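Local coordinates for uncharacterized protein (Plasmodium falciparum, PDB 1ZSO) that is of unknown function but probably binds zinc, at residues V23-C28 with I124-K129; L33-I38 with D116-N121; A67-K72 with S80-V85. All blocks are in the same frame, centred on the assembly; numbering follows the deposited sequence.

Contact 1: residues V23-C28 with I124-K129; sequences VKRLFC and IVEDTK
Arg25 and Glu126 face each other across an antiparallel pair of strands, 23-27 and 123-127, that form the middle of a four-stranded sheet and are offset by a classic beta bulge. At the bulge Lys24 and Arg25 both lie opposite Glu126, whose carbonyl O takes a bond of 2.9 Å from Lys24 N and a weak one from Arg25 N; beyond it the ladder runs on regularly to Phe27 and Ile124. Arg25 can be followed outward from CB. Its CG, set between the backbone N and the carbonyl carbon (chi1 53°), packs on Glu126 CB at 4.0 Å. CD comes within 4.1 Å of Glu126 OE1, and NE donates to that oxygen over 3.1 Å in a salt bridge. Beyond CZ, NH2 reaches it too at 3.3 Å, so the guanidinium holds one carboxylate atom side-on, in its own plane, the carboxylate and guanidinium planes being 63° apart. NH1 lies above the rim of one face of the Phe27 ring, and Ile124 CB covers the opposite face, 3.9 Å from the ring centroid in a CH-pi contact. Leu26 and Val125 project from the other side of the sheet, where Val125 also packs on Trp143 and Ile156. There Leu26 CD1 touches Val125 CG2 at 3.7 Å.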
loop_
_atom_site.group_PDB
_atom_site.type_symbol
_atom_site.label_atom_id
_atom_site.label_comp_id
_atom_site.label_asym_id
_atom_site.label_seq_id
_atom_site.Cartn_x
_atom_site.Cartn_y
_atom_site.Cartn_z
ATOM N N VAL B 23 16.483 -1.496 -30.527
ATOM C CA VAL B 23 16.464 -1.065 -29.121
ATOM C C VAL B 23 17.826 -1.244 -28.462
ATOM O O VAL B 23 18.454 -2.268 -28.597
ATOM C CB VAL B 23 15.439 -1.902 -28.310
ATOM C CG1 VAL B 23 15.561 -1.620 -26.826
ATOM C CG2 VAL B 23 14.023 -1.631 -28.789
ATOM N N LYS B 24 18.281 -0.251 -27.726
ATOM C CA LYS B 24 19.570 -0.374 -27.067
ATOM C C LYS B 24 19.340 -0.885 -25.639
ATOM O O LYS B 24 20.056 -1.755 -25.138
ATOM C CB LYS B 24 20.352 0.948 -27.129
ATOM C CG LYS B 24 21.590 0.974 -26.261
ATOM C CD LYS B 24 22.742 1.718 -26.918
ATOM C CE LYS B 24 24.074 1.258 -26.304
ATOM N NZ LYS B 24 25.286 1.432 -27.190
ATOM N N ARG B 25 18.284 -0.389 -25.011
ATOM C CA ARG B 25 17.898 -0.879 -23.698
ATOM C C ARG B 25 16.455 -0.534 -23.420
ATOM O O ARG B 25 15.928 0.483 -23.887
ATOM C CB ARG B 25 18.800 -0.314 -22.581
ATOM C CG ARG B 25 18.909 1.206 -22.604
ATOM C CD ARG B 25 19.330 1.818 -21.264
ATOM N NE ARG B 25 19.638 3.242 -21.436
ATOM C CZ ARG B 25 19.580 4.188 -20.490
ATOM N NH1 ARG B 25 19.215 3.921 -19.235
ATOM N NH2 ARG B 25 19.901 5.435 -20.825
ATOM N N LEU B 26 15.837 -1.443 -22.678
ATOM C CA LEU B 26 14.538 -1.275 -22.083
ATOM C C LEU B 26 14.836 -1.173 -20.604
ATOM O O LEU B 26 15.716 -1.886 -20.102
ATOM C CB LEU B 26 13.693 -2.513 -22.389
ATOM C CG LEU B 26 12.383 -2.771 -21.665
ATOM C CD1 LEU B 26 11.207 -1.786 -21.981
ATOM C CD2 LEU B 26 12.009 -4.187 -21.980
ATOM N N PHE B 27 14.168 -0.257 -19.908
ATOM C CA PHE B 27 14.417 -0.093 -18.487
ATOM C C PHE B 27 13.301 0.670 -17.857
ATOM O O PHE B 27 12.413 1.155 -18.557
ATOM C CB PHE B 27 15.769 0.592 -18.208
ATOM C CG PHE B 27 15.890 2.018 -18.725
ATOM C CD1 PHE B 27 15.940 2.283 -20.086
ATOM C CD2 PHE B 27 16.034 3.080 -17.834
ATOM C CE1 PHE B 27 16.068 3.571 -20.551
ATOM C CE2 PHE B 27 16.152 4.376 -18.281
ATOM C CZ PHE B 27 16.177 4.628 -19.642
ATOM N N CYS B 28 13.341 0.776 -16.529
ATOM C CA CYS B 28 12.401 1.622 -15.815
ATOM C C CYS B 28 13.060 2.443 -14.704
ATOM O O CYS B 28 14.208 2.205 -14.343
ATOM C CB CYS B 28 11.276 0.779 -15.275
ATOM S SG CYS B 28 11.809 -0.684 -14.406
ATOM N N ILE B 124 10.737 2.705 -20.097
ATOM C CA ILE B 124 11.494 3.677 -20.844
ATOM C C ILE B 124 12.299 2.833 -21.823
ATOM O O ILE B 124 12.783 1.744 -21.487
ATOM C CB ILE B 124 12.413 4.543 -19.941
ATOM C CG1 ILE B 124 11.601 5.121 -18.768
ATOM C CG2 ILE B 124 13.113 5.693 -20.757
ATOM C CD1 ILE B 124 12.419 5.917 -17.748
ATOM N N VAL B 125 12.374 3.313 -23.059
ATOM C CA VAL B 125 13.201 2.683 -24.060
ATOM C C VAL B 125 14.148 3.713 -24.678
ATOM O O VAL B 125 13.751 4.836 -24.989
ATOM C CB VAL B 125 12.353 2.065 -25.147
ATOM C CG1 VAL B 125 13.200 1.796 -26.356
ATOM C CG2 VAL B 125 11.685 0.800 -24.622
ATOM N N GLU B 126 15.404 3.313 -24.830
ATOM C CA GLU B 126 16.357 4.041 -25.665
ATOM C C GLU B 126 16.539 3.198 -26.911
ATOM O O GLU B 126 16.670 1.990 -26.789
ATOM C CB GLU B 126 17.707 4.219 -24.964
ATOM C CG GLU B 126 18.677 5.120 -25.775
ATOM C CD GLU B 126 19.953 5.429 -25.043
ATOM O OE1 GLU B 126 20.214 4.766 -24.015
ATOM O OE2 GLU B 126 20.695 6.345 -25.491
ATOM N N ASP B 127 16.527 3.814 -28.097
ATOM C CA ASP B 127 16.814 3.069 -29.329
ATOM C C ASP B 127 18.284 3.214 -29.697
ATOM O O ASP B 127 18.996 3.949 -29.034
ATOM C CB ASP B 127 15.885 3.472 -30.489
ATOM C CG ASP B 127 16.113 4.908 -30.992
ATOM O OD1 ASP B 127 17.221 5.471 -30.900
ATOM O OD2 ASP B 127 15.149 5.475 -31.524
ATOM N N THR B 128 18.724 2.503 -30.733
ATOM C CA THR B 128 20.136 2.415 -31.057
ATOM C C THR B 128 20.710 3.763 -31.533
ATOM O O THR B 128 21.932 3.977 -31.492
ATOM C CB THR B 128 20.434 1.309 -32.114
ATOM O OG1 THR B 128 19.583 1.480 -33.255
ATOM C CG2 THR B 128 20.254 -0.102 -31.505
ATOM N N LYS B 129 19.818 4.666 -31.949
ATOM C CA LYS B 129 20.195 6.029 -32.326
ATOM C C LYS B 129 20.071 6.988 -31.143
ATOM O O LYS B 129 20.137 8.202 -31.312
ATOM C CB LYS B 129 19.310 6.511 -33.475
ATOM C CG LYS B 129 19.418 5.662 -34.740
ATOM C CD LYS B 129 20.724 5.907 -35.471
ATOM C CE LYS B 129 20.836 5.041 -36.721
ATOM N NZ LYS B 129 22.243 4.575 -36.935
#

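Contact 2: residues L33-I38 with D116-N121; sequences LWIFNI and DFFPSN
Phe117 presses one rim of its ring, CD1 and CE1, against Phe36 and Trp34 in an aromatic cluster at the edge of a three-stranded antiparallel sheet, where strand 34-40 pairs with the end of strand 112-117. Phe117 CG stands anti to the backbone N (chi1 170°). From the ring, CD1 meets Phe36 CE1 at 3.5 Å and CE1 meets Trp34 CE3 at 3.6 Å. The tryptophan contact is rim to rim, and the phenylalanine pair is oblique, with planes at 43°. Phe107 and Tyr161 extend the cluster through edge-to-face contacts with Phe36 and Phe117, respectively. Just past the strand, Phe118 turns toward strand 34-40 and occupies the notch between Ile35 and Asn37: its CB lies against Ile35 CG2, while the Asn37 amide meets the edge of its ring, CZ being 3.4 Å from ND2. That amide nitrogen also donates to Asp116 OD2 at 3.0 Å, on the anti side of the carboxylate, while Asn37 OD1 is taken by the backbone of Asn49. Past Phe118 the backbones separate, and Ile35 CD1 projects across to Ser120 CB at 3.8 Å. A water bridges the two backbones, accepting a weak bond from Ile35 N and donating to Leu33 O at 2.9 Å and to Phe118 O at 2.6 Å.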
loop_
_atom_site.group_PDB
_atom_site.type_symbol
_atom_site.label_atom_id
_atom_site.label_comp_id
_atom_site.label_asym_id
_atom_site.label_seq_id
_atom_site.Cartn_x
_atom_site.Cartn_y
_atom_site.Cartn_z
ATOM N N LEU B 33 5.705 1.474 -11.688
ATOM C CA LEU B 33 4.619 0.895 -10.899
ATOM C C LEU B 33 4.666 -0.618 -10.885
ATOM O O LEU B 33 4.275 -1.249 -11.881
ATOM C CB LEU B 33 3.258 1.340 -11.423
ATOM C CG LEU B 33 2.193 0.979 -10.408
ATOM C CD1 LEU B 33 2.513 1.709 -9.121
ATOM C CD2 LEU B 33 0.803 1.344 -10.889
ATOM N N TRP B 34 5.127 -1.209 -9.773
ATOM C CA TRP B 34 5.121 -2.698 -9.659
ATOM C C TRP B 34 3.719 -3.176 -9.316
ATOM O O TRP B 34 3.032 -2.573 -8.452
ATOM C CB TRP B 34 6.115 -3.198 -8.609
ATOM C CG TRP B 34 7.474 -2.840 -8.943
ATOM C CD1 TRP B 34 8.169 -1.782 -8.489
ATOM C CD2 TRP B 34 8.320 -3.507 -9.882
ATOM N NE1 TRP B 34 9.420 -1.761 -9.039
ATOM C CE2 TRP B 34 9.535 -2.811 -9.909
ATOM C CE3 TRP B 34 8.185 -4.655 -10.659
ATOM C CZ2 TRP B 34 10.589 -3.195 -10.725
ATOM C CZ3 TRP B 34 9.218 -5.020 -11.477
ATOM C CH2 TRP B 34 10.412 -4.308 -11.489
ATOM N N ILE B 35 3.293 -4.217 -10.036
ATOM C CA ILE B 35 1.932 -4.784 -9.968
ATOM C C ILE B 35 2.043 -6.312 -9.872
ATOM O O ILE B 35 2.778 -6.987 -10.621
ATOM C CB ILE B 35 1.099 -4.341 -11.162
ATOM C CG1 ILE B 35 1.143 -2.812 -11.273
ATOM C CG2 ILE B 35 -0.364 -4.797 -11.026
ATOM C CD1 ILE B 35 0.647 -2.280 -12.556
ATOM N N PHE B 36 1.375 -6.876 -8.898
ATOM C CA PHE B 36 1.482 -8.321 -8.681
ATOM C C PHE B 36 0.164 -8.832 -8.218
ATOM O O PHE B 36 -0.625 -8.094 -7.600
ATOM C CB PHE B 36 2.516 -8.634 -7.599
ATOM C CG PHE B 36 3.943 -8.413 -8.035
ATOM C CD1 PHE B 36 4.577 -9.341 -8.819
ATOM C CD2 PHE B 36 4.635 -7.284 -7.644
ATOM C CE1 PHE B 36 5.901 -9.137 -9.246
ATOM C CE2 PHE B 36 5.937 -7.070 -8.052
ATOM C CZ PHE B 36 6.575 -8.007 -8.851
ATOM N N ASN B 37 -0.071 -10.101 -8.525
ATOM C CA ASN B 37 -0.935 -10.885 -7.710
ATOM C C ASN B 37 -0.096 -11.649 -6.680
ATOM O O ASN B 37 0.901 -12.300 -7.006
ATOM C CB ASN B 37 -1.719 -11.894 -8.517
ATOM C CG ASN B 37 -2.678 -11.282 -9.509
ATOM O OD1 ASN B 37 -3.125 -10.140 -9.409
ATOM N ND2 ASN B 37 -3.049 -12.107 -10.479
ATOM N N ILE B 38 -0.533 -11.570 -5.429
ATOM C CA ILE B 38 0.141 -12.238 -4.319
ATOM C C ILE B 38 -0.734 -13.230 -3.554
ATOM O O ILE B 38 -1.964 -13.277 -3.704
ATOM C CB ILE B 38 0.682 -11.207 -3.335
ATOM C CG1 ILE B 38 -0.490 -10.468 -2.681
ATOM C CG2 ILE B 38 1.668 -10.253 -4.101
ATOM C CD1 ILE B 38 -0.145 -9.726 -1.377
ATOM N N ASP B 116 1.878 -13.659 -9.774
ATOM C CA ASP B 116 1.763 -13.160 -11.126
ATOM C C ASP B 116 2.294 -11.743 -11.136
ATOM O O ASP B 116 1.962 -10.976 -10.271
ATOM C CB ASP B 116 0.294 -13.090 -11.553
ATOM C CG ASP B 116 -0.376 -14.443 -11.590
ATOM O OD1 ASP B 116 0.211 -15.383 -12.180
ATOM O OD2 ASP B 116 -1.513 -14.566 -11.052
ATOM N N PHE B 117 3.090 -11.422 -12.150
ATOM C CA PHE B 117 3.611 -10.099 -12.413
ATOM C C PHE B 117 2.864 -9.502 -13.603
ATOM O O PHE B 117 2.500 -10.212 -14.549
ATOM C CB PHE B 117 5.082 -10.252 -12.761
ATOM C CG PHE B 117 5.707 -9.020 -13.273
ATOM C CD1 PHE B 117 5.741 -7.877 -12.495
ATOM C CD2 PHE B 117 6.266 -8.989 -14.537
ATOM C CE1 PHE B 117 6.318 -6.711 -12.983
ATOM C CE2 PHE B 117 6.842 -7.826 -15.018
ATOM C CZ PHE B 117 6.875 -6.694 -14.244
ATOM N N PHE B 118 2.614 -8.206 -13.536
ATOM C CA PHE B 118 1.969 -7.480 -14.592
ATOM C C PHE B 118 2.798 -6.295 -15.003
ATOM O O PHE B 118 2.825 -5.322 -14.320
ATOM C CB PHE B 118 0.599 -7.003 -14.154
ATOM C CG PHE B 118 -0.304 -8.118 -13.802
ATOM C CD1 PHE B 118 -0.243 -8.691 -12.545
ATOM C CD2 PHE B 118 -1.179 -8.646 -14.741
ATOM C CE1 PHE B 118 -1.064 -9.767 -12.216
ATOM C CE2 PHE B 118 -2.007 -9.705 -14.416
ATOM C CZ PHE B 118 -1.920 -10.279 -13.141
ATOM N N PRO B 119 3.444 -6.365 -16.165
ATOM C CA PRO B 119 4.155 -5.197 -16.657
ATOM C C PRO B 119 3.201 -4.042 -16.824
ATOM O O PRO B 119 2.034 -4.241 -17.198
ATOM C CB PRO B 119 4.713 -5.638 -18.022
ATOM C CG PRO B 119 4.039 -6.884 -18.353
ATOM C CD PRO B 119 3.525 -7.507 -17.084
ATOM N N SER B 120 3.682 -2.848 -16.500
ATOM C CA SER B 120 2.831 -1.688 -16.493
ATOM C C SER B 120 3.170 -0.883 -17.734
ATOM O O SER B 120 3.693 -1.424 -18.696
ATOM C CB SER B 120 3.001 -0.898 -15.182
ATOM O OG SER B 120 4.321 -0.383 -15.053
ATOM N N ASN B 121 2.849 0.398 -17.734
ATOM C CA ASN B 121 3.177 1.233 -18.885
ATOM C C ASN B 121 4.007 2.433 -18.511
ATOM O O ASN B 121 3.795 3.514 -19.024
ATOM C CB ASN B 121 1.908 1.629 -19.658
ATOM C CG ASN B 121 0.670 1.557 -18.808
ATOM O OD1 ASN B 121 -0.128 0.610 -18.931
ATOM N ND2 ASN B 121 0.504 2.539 -17.913
HETATM O O HOH W 1 4.482 -3.966 -12.825
#

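Contact 3: residues A67-K72 with S80-V85; sequences ANFMIK and STINFV
Asn68 and Phe69 both lie opposite Ile82, making a classic beta bulge in the beta hairpin of strands 69-71 and 80-85, the hairpin that ends one side of the six-stranded antiparallel sheet. Backbone hydrogen bonds form the ladder. At the bulge Ile82 O accepts two of them, from Asn68 N at 3.1 Å and from Phe69 N at 3.2 Å, while Ile82 N returns a bond to Phe69 O. Ile71 and Ser80 exchange a reciprocal pair, Ile71 N to Ser80 O and Ser80 N to Ile71 O, 2.8 Å each.

The side-chain amides carry the pairing further. Asn68 CG stands anti to the carbonyl carbon (chi1 -69°), and OD1 accepts from Phe84 N at 3.0 Å, a side-chain carbonyl that extends the pairing by one bond. Its ND2 turns to the carbonyl of Asp56. The Asn83 amide, nearly perpendicular to that of Asn68, rests OD1 at 3.4 Å from Ala67 CA and gives ND2 to the carbonyl of Thr66.

Apolar contacts are divided between the two faces. Phe69 CD2 touches Ile82 CD1 on the face that packs against Ile50 of strand 46-52. On the other, the selenomethionine Met70 lies side by side with Thr81, and Met70 also packs on Arg53 of the second subunit. Thr81 CG2 lies 3.6 Å from Met70 CG and 4.0 Å from Ala67 CB.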
loop_
_atom_site.group_PDB
_atom_site.type_symbol
_atom_site.label_atom_id
_atom_site.label_comp_id
_atom_site.label_asym_id
_atom_site.label_seq_id
_atom_site.Cartn_x
_atom_site.Cartn_y
_atom_site.Cartn_z
ATOM N N ALA B 67 9.335 -1.070 4.546
ATOM C CA ALA B 67 8.950 -1.864 3.386
ATOM C C ALA B 67 8.307 -0.982 2.318
ATOM O O ALA B 67 7.829 0.119 2.602
ATOM C CB ALA B 67 7.994 -2.972 3.763
ATOM N N ASN B 68 8.321 -1.490 1.089
ATOM C CA ASN B 68 7.706 -0.842 -0.067
ATOM C C ASN B 68 6.228 -1.236 -0.167
ATOM O O ASN B 68 5.403 -0.463 -0.665
ATOM C CB ASN B 68 8.369 -1.305 -1.374
ATOM C CG ASN B 68 9.760 -0.816 -1.531
ATOM O OD1 ASN B 68 10.568 -1.493 -2.152
ATOM N ND2 ASN B 68 10.063 0.366 -0.998
ATOM N N PHE B 69 5.938 -2.457 0.297
ATOM C CA PHE B 69 4.575 -2.972 0.421
ATOM C C PHE B 69 4.402 -3.808 1.682
ATOM O O PHE B 69 5.272 -4.610 2.033
ATOM C CB PHE B 69 4.173 -3.841 -0.787
ATOM C CG PHE B 69 2.740 -4.312 -0.734
ATOM C CD1 PHE B 69 1.709 -3.490 -1.160
ATOM C CD2 PHE B 69 2.411 -5.553 -0.211
ATOM C CE1 PHE B 69 0.331 -3.932 -1.091
ATOM C CE2 PHE B 69 1.091 -5.973 -0.151
ATOM C CZ PHE B 69 0.038 -5.139 -0.591
HETATM N N MSE B 70 3.242 -3.638 2.311
HETATM C CA MSE B 70 2.863 -4.410 3.488
HETATM C C MSE B 70 1.381 -4.843 3.498
HETATM O O MSE B 70 0.505 -4.180 2.944
HETATM C CB MSE B 70 3.057 -3.590 4.756
HETATM C CG MSE B 70 4.437 -3.545 5.332
HETATM SE SE MSE B 70 4.195 -3.007 7.271
HETATM C CE MSE B 70 4.026 -1.117 7.017
ATOM N N ILE B 71 1.117 -5.948 4.185
ATOM C CA ILE B 71 -0.225 -6.419 4.361
ATOM C C ILE B 71 -0.298 -7.180 5.680
ATOM O O ILE B 71 0.630 -7.884 6.051
ATOM C CB ILE B 71 -0.699 -7.230 3.118
ATOM C CG1 ILE B 71 -2.171 -7.612 3.221
ATOM C CG2 ILE B 71 0.130 -8.497 2.861
ATOM C CD1 ILE B 71 -2.687 -8.130 1.893
ATOM N N LYS B 72 -1.387 -6.966 6.404
ATOM C CA LYS B 72 -1.720 -7.731 7.571
ATOM C C LYS B 72 -2.861 -8.661 7.115
ATOM O O LYS B 72 -4.031 -8.259 6.981
ATOM C CB LYS B 72 -2.130 -6.803 8.711
ATOM C CG LYS B 72 -2.564 -7.476 9.996
ATOM C CD LYS B 72 -2.927 -6.411 11.010
ATOM C CE LYS B 72 -2.815 -6.904 12.451
ATOM N NZ LYS B 72 -3.978 -7.774 12.822
ATOM N N SER B 80 3.172 -8.640 6.841
ATOM C CA SER B 80 3.880 -9.286 5.753
ATOM C C SER B 80 4.317 -8.205 4.776
ATOM O O SER B 80 3.624 -7.229 4.598
ATOM C CB SER B 80 2.984 -10.319 5.112
ATOM O OG SER B 80 2.568 -11.280 6.068
ATOM N N THR B 81 5.501 -8.359 4.202
ATOM C CA THR B 81 6.179 -7.269 3.517
ATOM C C THR B 81 6.830 -7.699 2.180
ATOM O O THR B 81 7.203 -8.859 1.993
ATOM C CB THR B 81 7.310 -6.711 4.396
ATOM O OG1 THR B 81 8.268 -7.749 4.639
ATOM C CG2 THR B 81 6.778 -6.232 5.715
ATOM N N ILE B 82 6.921 -6.735 1.269
ATOM C CA ILE B 82 7.798 -6.816 0.088
ATOM C C ILE B 82 8.743 -5.620 0.059
ATOM O O ILE B 82 8.345 -4.491 0.283
ATOM C CB ILE B 82 7.028 -6.737 -1.227
ATOM C CG1 ILE B 82 5.908 -7.758 -1.262
ATOM C CG2 ILE B 82 8.006 -6.961 -2.377
ATOM C CD1 ILE B 82 4.911 -7.510 -2.354
ATOM N N ASN B 83 9.992 -5.884 -0.209
ATOM C CA ASN B 83 10.989 -4.839 -0.482
ATOM C C ASN B 83 11.683 -5.168 -1.801
ATOM O O ASN B 83 12.180 -6.292 -1.960
ATOM C CB ASN B 83 12.068 -4.793 0.593
ATOM C CG ASN B 83 11.822 -3.736 1.645
ATOM O OD1 ASN B 83 11.579 -2.565 1.345
ATOM N ND2 ASN B 83 11.948 -4.136 2.896
ATOM N N PHE B 84 11.695 -4.194 -2.716
ATOM C CA PHE B 84 12.589 -4.179 -3.862
ATOM C C PHE B 84 14.023 -4.151 -3.371
ATOM O O PHE B 84 14.359 -3.418 -2.430
ATOM C CB PHE B 84 12.320 -2.917 -4.729
ATOM C CG PHE B 84 13.291 -2.739 -5.886
ATOM C CD1 PHE B 84 13.025 -3.277 -7.105
ATOM C CD2 PHE B 84 14.449 -2.002 -5.735
ATOM C CE1 PHE B 84 13.895 -3.122 -8.139
ATOM C CE2 PHE B 84 15.325 -1.852 -6.743
ATOM C CZ PHE B 84 15.066 -2.405 -7.960
ATOM N N VAL B 85 14.869 -4.955 -4.009
ATOM C CA VAL B 85 16.238 -5.076 -3.634
ATOM C C VAL B 85 17.066 -4.357 -4.678
ATOM O O VAL B 85 17.027 -4.710 -5.857
ATOM C CB VAL B 85 16.687 -6.558 -3.566
ATOM C CG1 VAL B 85 18.186 -6.634 -3.266
ATOM C CG2 VAL B 85 15.925 -7.327 -2.522
#

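How the contacts relate
The three contacts occupy three different antiparallel sheets of an all-beta chain. Contacts 1 and 2 join segments whose nearest ends are 96 and 78 residues apart, whereas contact 3 closes a local hairpin. Each later one lies within the chain span enclosed by the one before, so the partners of 23-27 and 34-40 come back in reverse order, 112-117 before 123-127. Contacts 2 and 3 have centres 14 Å apart and touch, Ile38 on Phe69 and Trp34 on Phe84, joining their sheets through a shared apolar layer; both also reach the second subunit. Contacts 1 and 3 lie on opposite sides of the chain's centre, about 29 Å between centres, consistent with an elongated chain.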